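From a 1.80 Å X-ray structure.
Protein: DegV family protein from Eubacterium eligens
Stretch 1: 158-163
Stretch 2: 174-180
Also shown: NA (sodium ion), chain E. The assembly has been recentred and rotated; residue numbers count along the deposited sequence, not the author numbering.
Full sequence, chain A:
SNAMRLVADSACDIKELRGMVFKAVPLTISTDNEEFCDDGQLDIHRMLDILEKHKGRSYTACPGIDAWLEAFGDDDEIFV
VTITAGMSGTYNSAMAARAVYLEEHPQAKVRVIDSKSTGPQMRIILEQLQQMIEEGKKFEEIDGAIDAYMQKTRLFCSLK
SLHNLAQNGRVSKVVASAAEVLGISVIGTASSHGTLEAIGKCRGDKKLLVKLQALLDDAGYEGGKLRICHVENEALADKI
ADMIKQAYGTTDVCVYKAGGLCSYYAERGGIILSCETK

Stretch 1, residues 158-163: SLKSLH
Stretch 2 174-180: VVASAAE

Stretch 1 leaves a strand at S158 and L159, passes through a short loop, and reaches L162, the N-cap of a helix that H163 enters. Stretch 2 arrives already helical at V174 to A176, with phi/psi near -65/-40; A179 lies at -80/-4. The register is set by CA–CA separations of 5.1 Å for L162–A176 and 5.2 Å for S161–A179, so residue numbers rise in one stretch as they fall in the other. No direct hydrogen bond crosses the contact, which buries 224 Å² over both sides; apolar packing, bridging waters and a sodium ion join the two.

S158 (-133/118, chi1 t) is extended and out of reach. L159 continues the strand (-117/132; chi1 m, chi2 t), its CA-to-CB bond directed sideways, and only brushes the partner, L159 O lying 4.2 Å from A179 CB.

At K160 the backbone turns to -87/-19. CA-to-CB is directed away from stretch 2 and the side chain (m, t, t, t) stays well clear of it; the link runs through the carbonyl. K160 O and A179 O approach to 3.2 Å, an arrangement that would be repulsive between two acceptors without a cation. Sodium supplies it, 2.6 Å from K160 O and 2.4 Å from A179 O; water 4 at 2.1 Å, water 5 at 2.3 Å and one atom from elsewhere in the structure are its other ligands. Water 1 also clamps the pair, donating to K160 O and to A179 O at 2.6 Å each.

S161 returns to an extended conformation (-149/140), with chi1 t and CB sideways. Its CA rests 4.0 Å from A179 CB. Water 2 lies 3.0 Å from S161 OG and donates a weak 3.4 Å bond to A179 O. The same OG accepts a weak bond from H163 N (3.4 Å, 166° at the hydrogen), tying the serine to the helix start.

The CA-to-CB bond of L162 (-122/26; chi1 -67°, chi2 87°) points toward stretch 2, and the residue makes the main apolar contact. Its CD1 meets A179 CB at 3.3 Å, a tight approach; CB meets A176 CB at 3.8 Å, and CD2 meets V175 CG1 (chi1 t) at 4.3 Å. Both alanine side chains end at CB. Water 3 bridges the main chains, accepting from L162 N at 3.0 Å and donating to A176 O at 2.8 Å. That carbonyl also accepts from A179 N at 3.1 Å, helping to fix A179, whose CA-to-CB bond points toward stretch 1, against the leucine.

H163 begins its helix at -64/-45 (chi1 t, chi2 73°) and makes no contact with stretch 2.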

ATOM      1  N   SER A 158      -8.384  -4.295   8.054  1.00  8.88           N
ATOM      2  CA  SER A 158      -9.727  -4.280   8.621  1.00  8.89           C
ATOM      3  C   SER A 158     -10.438  -3.019   8.147  1.00  8.03           C
ATOM      4  O   SER A 158      -9.986  -1.895   8.420  1.00  7.95           O
ATOM      5  CB  SER A 158      -9.653  -4.326  10.140  1.00  9.56           C
ATOM      6  OG  SER A 158     -10.963  -4.404  10.684  1.00 11.16           O
ATOM      7  N   LEU A 159     -11.529  -3.196   7.417  1.00  8.09           N
ATOM      8  CA  LEU A 159     -12.236  -2.106   6.774  1.00  8.58           C
ATOM      9  C   LEU A 159     -13.654  -1.964   7.319  1.00  8.85           C
ATOM     10  O   LEU A 159     -14.391  -2.941   7.401  1.00 10.36           O
ATOM     11  CB  LEU A 159     -12.266  -2.325   5.266  1.00  8.76           C
ATOM     12  CG  LEU A 159     -10.921  -2.641   4.625  1.00  9.95           C
ATOM     13  CD1 LEU A 159     -11.070  -2.751   3.107  1.00 11.63           C
ATOM     14  CD2 LEU A 159      -9.858  -1.566   4.994  1.00 11.17           C
ATOM     15  N   LYS A 160     -14.046  -0.744   7.667  1.00  8.70           N
ATOM     16  CA  LYS A 160     -15.365  -0.476   8.207  1.00  8.98           C
ATOM     17  C   LYS A 160     -16.381  -0.228   7.113  1.00  9.53           C
ATOM     18  O   LYS A 160     -17.595  -0.294   7.357  1.00  9.05           O
ATOM     19  CB  LYS A 160     -15.319   0.732   9.156  1.00  9.57           C
ATOM     20  CG  LYS A 160     -14.357   0.527  10.321  1.00 10.94           C
ATOM     21  CD  LYS A 160     -14.569   1.551  11.432  1.00 13.84           C
ATOM     22  CE  LYS A 160     -13.663   1.251  12.630  1.00 15.24           C
ATOM     23  NZ  LYS A 160     -13.995   2.124  13.781  1.00 16.76           N
ATOM     24  N   SER A 161     -15.894   0.097   5.925  1.00  9.44           N
ATOM     25  CA  SER A 161     -16.741   0.256   4.740  1.00  9.95           C
ATOM     26  C   SER A 161     -15.950  -0.142   3.506  1.00 10.00           C
ATOM     27  O   SER A 161     -14.772   0.190   3.410  1.00  8.99           O
ATOM     28  CB  SER A 161     -17.218   1.700   4.617  1.00 10.63           C
ATOM     29  OG  SER A 161     -17.856   1.935   3.352  1.00 14.97           O
ATOM     30  N   LEU A 162     -16.610  -0.837   2.579  1.00  8.94           N
ATOM     31  CA  LEU A 162     -16.013  -1.280   1.327  1.00  9.40           C
ATOM     32  C   LEU A 162     -16.790  -0.732   0.135  1.00  9.38           C
ATOM     33  O   LEU A 162     -16.730  -1.279  -0.957  1.00  9.78           O
ATOM     34  CB  LEU A 162     -15.942  -2.814   1.282  1.00 10.03           C
ATOM     35  CG  LEU A 162     -14.978  -3.430   2.315  1.00 10.98           C
ATOM     36  CD1 LEU A 162     -15.670  -3.644   3.642  1.00 13.72           C
ATOM     37  CD2 LEU A 162     -14.382  -4.733   1.803  1.00 14.21           C
ATOM     38  N   HIS A 163     -17.476   0.398   0.334  1.00  9.74           N
ATOM     39  CA  HIS A 163     -18.314   0.958  -0.713  1.00 10.58           C
ATOM     40  C   HIS A 163     -17.486   1.388  -1.939  1.00  9.54           C
ATOM     41  O   HIS A 163     -17.869   1.121  -3.083  1.00  9.92           O
ATOM     42  CB  HIS A 163     -19.074   2.149  -0.150  1.00 11.25           C
ATOM     43  CG  HIS A 163     -19.889   2.874  -1.160  1.00 14.79           C
ATOM     44  ND1 HIS A 163     -21.060   2.364  -1.671  1.00 18.30           N
ATOM     45  CD2 HIS A 163     -19.717   4.088  -1.738  1.00 17.35           C
ATOM     46  CE1 HIS A 163     -21.566   3.224  -2.537  1.00 21.06           C
ATOM     47  NE2 HIS A 163     -20.776   4.284  -2.588  1.00 19.24           N
ATOM     48  N   VAL A 174     -21.216  -9.203  -2.128  1.00 14.51           N
ATOM     49  CA  VAL A 174     -21.522  -9.989  -0.938  1.00 14.24           C
ATOM     50  C   VAL A 174     -20.534  -9.682   0.171  1.00 13.65           C
ATOM     51  O   VAL A 174     -20.934  -9.527   1.315  1.00 13.36           O
ATOM     52  CB  VAL A 174     -21.617 -11.542  -1.195  1.00 14.29           C
ATOM     53  CG1 VAL A 174     -20.253 -12.151  -1.619  1.00 13.69           C
ATOM     54  CG2 VAL A 174     -22.163 -12.243   0.056  1.00 13.28           C
ATOM     55  N   VAL A 175     -19.253  -9.564  -0.186  1.00 13.41           N
ATOM     56  CA  VAL A 175     -18.200  -9.246   0.767  1.00 13.34           C
ATOM     57  C   VAL A 175     -18.393  -7.845   1.335  1.00 12.95           C
ATOM     58  O   VAL A 175     -18.360  -7.673   2.543  1.00 12.74           O
ATOM     59  CB  VAL A 175     -16.796  -9.438   0.151  1.00 14.06           C
ATOM     60  CG1 VAL A 175     -15.721  -8.738   1.006  1.00 15.02           C
ATOM     61  CG2 VAL A 175     -16.495 -10.945   0.034  1.00 14.68           C
ATOM     62  N   ALA A 176     -18.674  -6.876   0.474  1.00 11.96           N
ATOM     63  CA  ALA A 176     -18.865  -5.491   0.906  1.00 11.85           C
ATOM     64  C   ALA A 176     -20.093  -5.321   1.787  1.00 11.25           C
ATOM     65  O   ALA A 176     -20.081  -4.481   2.684  1.00 11.47           O
ATOM     66  CB  ALA A 176     -18.957  -4.553  -0.288  1.00 11.75           C
ATOM     67  N   SER A 177     -21.136  -6.119   1.552  1.00 10.83           N
ATOM     68  CA  SER A 177     -22.393  -5.956   2.290  1.00 10.67           C
ATOM     69  C   SER A 177     -22.247  -6.173   3.793  1.00 10.37           C
ATOM     70  O   SER A 177     -23.002  -5.603   4.563  1.00 10.33           O
ATOM     71  CB  SER A 177     -23.504  -6.857   1.746  1.00 10.83           C
ATOM     72  OG  SER A 177     -23.218  -8.207   2.025  1.00 13.25           O
ATOM     73  N   ALA A 178     -21.292  -6.992   4.206  1.00 10.56           N
ATOM     74  CA  ALA A 178     -21.076  -7.231   5.631  1.00 11.74           C
ATOM     75  C   ALA A 178     -20.804  -5.935   6.391  1.00 12.39           C
ATOM     76  O   ALA A 178     -21.320  -5.734   7.511  1.00 11.66           O
ATOM     77  CB  ALA A 178     -19.922  -8.189   5.842  1.00 11.61           C
ATOM     78  N   ALA A 179     -20.006  -5.073   5.763  1.00 13.53           N
ATOM     79  CA  ALA A 179     -19.535  -3.864   6.406  1.00 15.34           C
ATOM     80  C   ALA A 179     -20.597  -2.791   6.363  1.00 15.99           C
ATOM     81  O   ALA A 179     -20.411  -1.747   6.963  1.00 17.31           O
ATOM     82  CB  ALA A 179     -18.202  -3.366   5.770  1.00 14.65           C
ATOM     83  N   GLU A 180     -21.727  -3.045   5.697  1.00 16.99           N
ATOM     84  CA  GLU A 180     -22.824  -2.090   5.688  1.00 17.53           C
ATOM     85  C   GLU A 180     -23.513  -2.013   7.042  1.00 17.23           C
ATOM     86  O   GLU A 180     -24.197  -1.026   7.322  1.00 18.60           O
ATOM     87  CB  GLU A 180     -23.833  -2.420   4.575  1.00 18.57           C
ATOM     88  CG  GLU A 180     -23.282  -2.119   3.177  1.00 20.97           C
ATOM     89  CD  GLU A 180     -24.068  -2.793   2.042  1.00 25.17           C
ATOM     90  OE1 GLU A 180     -25.236  -3.190   2.246  1.00 26.56           O
ATOM     91  OE2 GLU A 180     -23.496  -2.940   0.935  1.00 27.20           O
TER
HETATM   92 NA    NA E 279     -19.256  -1.291   9.049  1.00 23.71          NA
HETATM   93  O   HOH W   1     -19.876   0.719   6.591  1.00 24.12           O
HETATM   94  O   HOH W   2     -20.215   0.198   4.161  1.00 24.00           O
HETATM   95  O   HOH W   3     -19.394  -1.820   2.466  1.00 10.99           O
HETATM   96  O   HOH W   4     -18.486  -0.363  10.805  1.00 23.89           O
HETATM   97  O   HOH W   5     -20.432   0.642   8.781  1.00 24.78           O